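Local coordinates for protein MamA (Candidatus Magnetobacterium bavaricum, PDB 3VTX) that is a tetratricopeptide-repeat (TPR) protein, an all-helical solenoid of the kind that generally serves as a scaffold for protein-protein interactions, at residues 11-16 / 42-47. Residues are numbered along the deposited sequence; the frame is centred on the assembly and turned at random.
Sequences IGDKKR and LLKLGK
Segments 11-16 and 42-47, on helices 5-18 and 39-51, come closest at Asp13 and Lys44, whose CA atoms are 8.3 Å apart; the side chains that touch across the gap are all charged. Lys44 reaches over with its chain extended beyond CG, and the Lys44 and Asp13 side chains cross at about a right angle. Lys44 NZ lies 2.8 Å from Asp13 OD2, on the syn lone pair of that oxygen, and makes a weak second hydrogen bond of 3.1 Å to Asp13 OD1, so the ammonium forks over both oxygens in a salt bridge. OD1 is also hydrogen-bonded to the Tyr28 hydroxyl, which probably limits rotation of the carboxylate.

One turn further along, Arg16 sends its guanidinium across to the backbone end of Lys47. With CG anti to the backbone N (chi1 -173°) and the chain extended as far as NE, the group spans the gap and brings NH1 to 3.6 Å from Lys47 CB, while the Lys47 carbonyl carbon lies over one face of the guanidinium. This is van der Waals packing; the charge of Arg16 is answered by a salt bridge from NH1 to Asp51. The Lys47 ammonium leads away from the arginine, its NZ 5.8 Å from Arg16 NH2, and pairs with Glu74, an arrangement that probably eases the repulsion between the two cations.

In this all-helical TPR solenoid the contact joins the first and third helices of the chain at the protein surface. Helix 21-34 touches both sides, through Ala24 against Arg16 and Tyr28 against Lys44, while helix 73-85 meets Lys47 through Ile78.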
loop_
_atom_site.group_PDB
_atom_site.type_symbol
_atom_site.label_atom_id
_atom_site.label_comp_id
_atom_site.label_asym_id
_atom_site.label_seq_id
_atom_site.Cartn_x
_atom_site.Cartn_y
_atom_site.Cartn_z
ATOM N N ILE A 11 -8.292 11.927 22.144
ATOM C CA ILE A 11 -8.327 13.283 21.530
ATOM C C ILE A 11 -7.795 13.168 20.102
ATOM O O ILE A 11 -8.439 13.586 19.132
ATOM C CB ILE A 11 -7.532 14.315 22.363
ATOM C CG1 ILE A 11 -8.264 14.605 23.691
ATOM C CG2 ILE A 11 -7.362 15.641 21.595
ATOM C CD1 ILE A 11 -7.388 15.191 24.763
ATOM N N GLY A 12 -6.663 12.488 19.957
ATOM C CA GLY A 12 -6.089 12.360 18.606
ATOM C C GLY A 12 -7.016 11.657 17.643
ATOM O O GLY A 12 -7.195 12.068 16.505
ATOM N N ASP A 13 -7.630 10.562 18.113
ATOM C CA ASP A 13 -8.497 9.801 17.239
ATOM C C ASP A 13 -9.648 10.645 16.741
ATOM O O ASP A 13 -10.047 10.556 15.600
ATOM C CB ASP A 13 -9.038 8.595 18.001
ATOM C CG ASP A 13 -8.007 7.546 18.213
ATOM O OD1 ASP A 13 -6.974 7.511 17.479
ATOM O OD2 ASP A 13 -8.233 6.677 19.079
ATOM N N LYS A 14 -10.234 11.411 17.645
ATOM C CA LYS A 14 -11.432 12.199 17.337
ATOM C C LYS A 14 -11.043 13.389 16.418
ATOM O O LYS A 14 -11.776 13.774 15.537
ATOM C CB LYS A 14 -12.029 12.769 18.620
ATOM C CG LYS A 14 -13.031 11.878 19.348
ATOM C CD LYS A 14 -13.131 12.256 20.827
ATOM C CE LYS A 14 -13.619 13.696 21.059
ATOM N NZ LYS A 14 -14.309 13.778 22.426
ATOM N N LYS A 15 -9.886 13.973 16.681
ATOM C CA LYS A 15 -9.377 15.015 15.752
ATOM C C LYS A 15 -9.074 14.489 14.376
ATOM O O LYS A 15 -9.427 15.113 13.393
ATOM C CB LYS A 15 -8.202 15.734 16.398
ATOM C CG LYS A 15 -8.637 16.724 17.470
ATOM C CD LYS A 15 -7.513 17.558 18.074
ATOM C CE LYS A 15 -7.962 18.460 19.242
ATOM N NZ LYS A 15 -6.883 19.442 19.656
ATOM N N ARG A 16 -8.451 13.317 14.275
ATOM C CA ARG A 16 -8.188 12.740 13.023
ATOM C C ARG A 16 -9.538 12.508 12.236
ATOM O O ARG A 16 -9.686 12.858 11.054
ATOM C CB ARG A 16 -7.432 11.429 13.228
ATOM C CG ARG A 16 -6.964 10.815 11.920
ATOM C CD ARG A 16 -6.251 9.522 12.184
ATOM N NE ARG A 16 -5.990 8.891 10.926
ATOM C CZ ARG A 16 -5.835 7.601 10.750
ATOM N NH1 ARG A 16 -5.649 7.166 9.534
ATOM N NH2 ARG A 16 -5.942 6.750 11.766
ATOM N N LEU A 42 2.198 4.851 17.701
ATOM C CA LEU A 42 3.154 4.933 16.592
ATOM C C LEU A 42 2.482 4.620 15.269
ATOM O O LEU A 42 2.671 5.374 14.288
ATOM C CB LEU A 42 4.370 4.051 16.828
ATOM C CG LEU A 42 5.380 4.559 17.812
ATOM C CD1 LEU A 42 6.381 3.427 18.255
ATOM C CD2 LEU A 42 6.168 5.822 17.353
ATOM N N LEU A 43 1.619 3.615 15.227
ATOM C CA LEU A 43 0.947 3.241 13.989
ATOM C C LEU A 43 -0.071 4.314 13.614
ATOM O O LEU A 43 -0.208 4.675 12.478
ATOM C CB LEU A 43 0.263 1.880 14.144
ATOM C CG LEU A 43 -0.406 1.402 12.883
ATOM C CD1 LEU A 43 0.541 1.345 11.657
ATOM C CD2 LEU A 43 -1.015 -0.027 13.190
ATOM N N LYS A 44 -0.817 4.827 14.587
ATOM C CA LYS A 44 -1.774 5.867 14.299
ATOM C C LYS A 44 -1.109 7.151 13.832
ATOM O O LYS A 44 -1.657 7.765 12.858
ATOM C CB LYS A 44 -2.666 6.189 15.520
ATOM C CG LYS A 44 -3.779 5.150 15.728
ATOM C CD LYS A 44 -4.373 5.306 17.148
ATOM C CE LYS A 44 -5.651 4.393 17.280
ATOM N NZ LYS A 44 -6.291 4.685 18.565
ATOM N N LEU A 45 0.025 7.526 14.438
ATOM C CA LEU A 45 0.744 8.762 13.979
ATOM C C LEU A 45 1.252 8.548 12.552
ATOM O O LEU A 45 1.142 9.404 11.688
ATOM C CB LEU A 45 1.837 9.161 14.938
ATOM C CG LEU A 45 2.686 10.375 14.629
ATOM C CD1 LEU A 45 1.731 11.577 14.451
ATOM C CD2 LEU A 45 3.748 10.573 15.651
ATOM N N GLY A 46 1.808 7.375 12.295
ATOM C CA GLY A 46 2.233 7.025 10.923
ATOM C C GLY A 46 1.081 7.155 9.947
ATOM O O GLY A 46 1.219 7.737 8.879
ATOM N N LYS A 47 -0.066 6.561 10.285
ATOM C CA LYS A 47 -1.212 6.613 9.381
ATOM C C LYS A 47 -1.723 8.046 9.124
ATOM O O LYS A 47 -2.208 8.337 8.009
ATOM C CB LYS A 47 -2.333 5.770 9.919
ATOM C CG LYS A 47 -2.150 4.307 9.864
ATOM C CD LYS A 47 -3.311 3.585 10.500
ATOM C CE LYS A 47 -3.176 2.079 10.273
ATOM N NZ LYS A 47 -4.278 1.287 10.995
#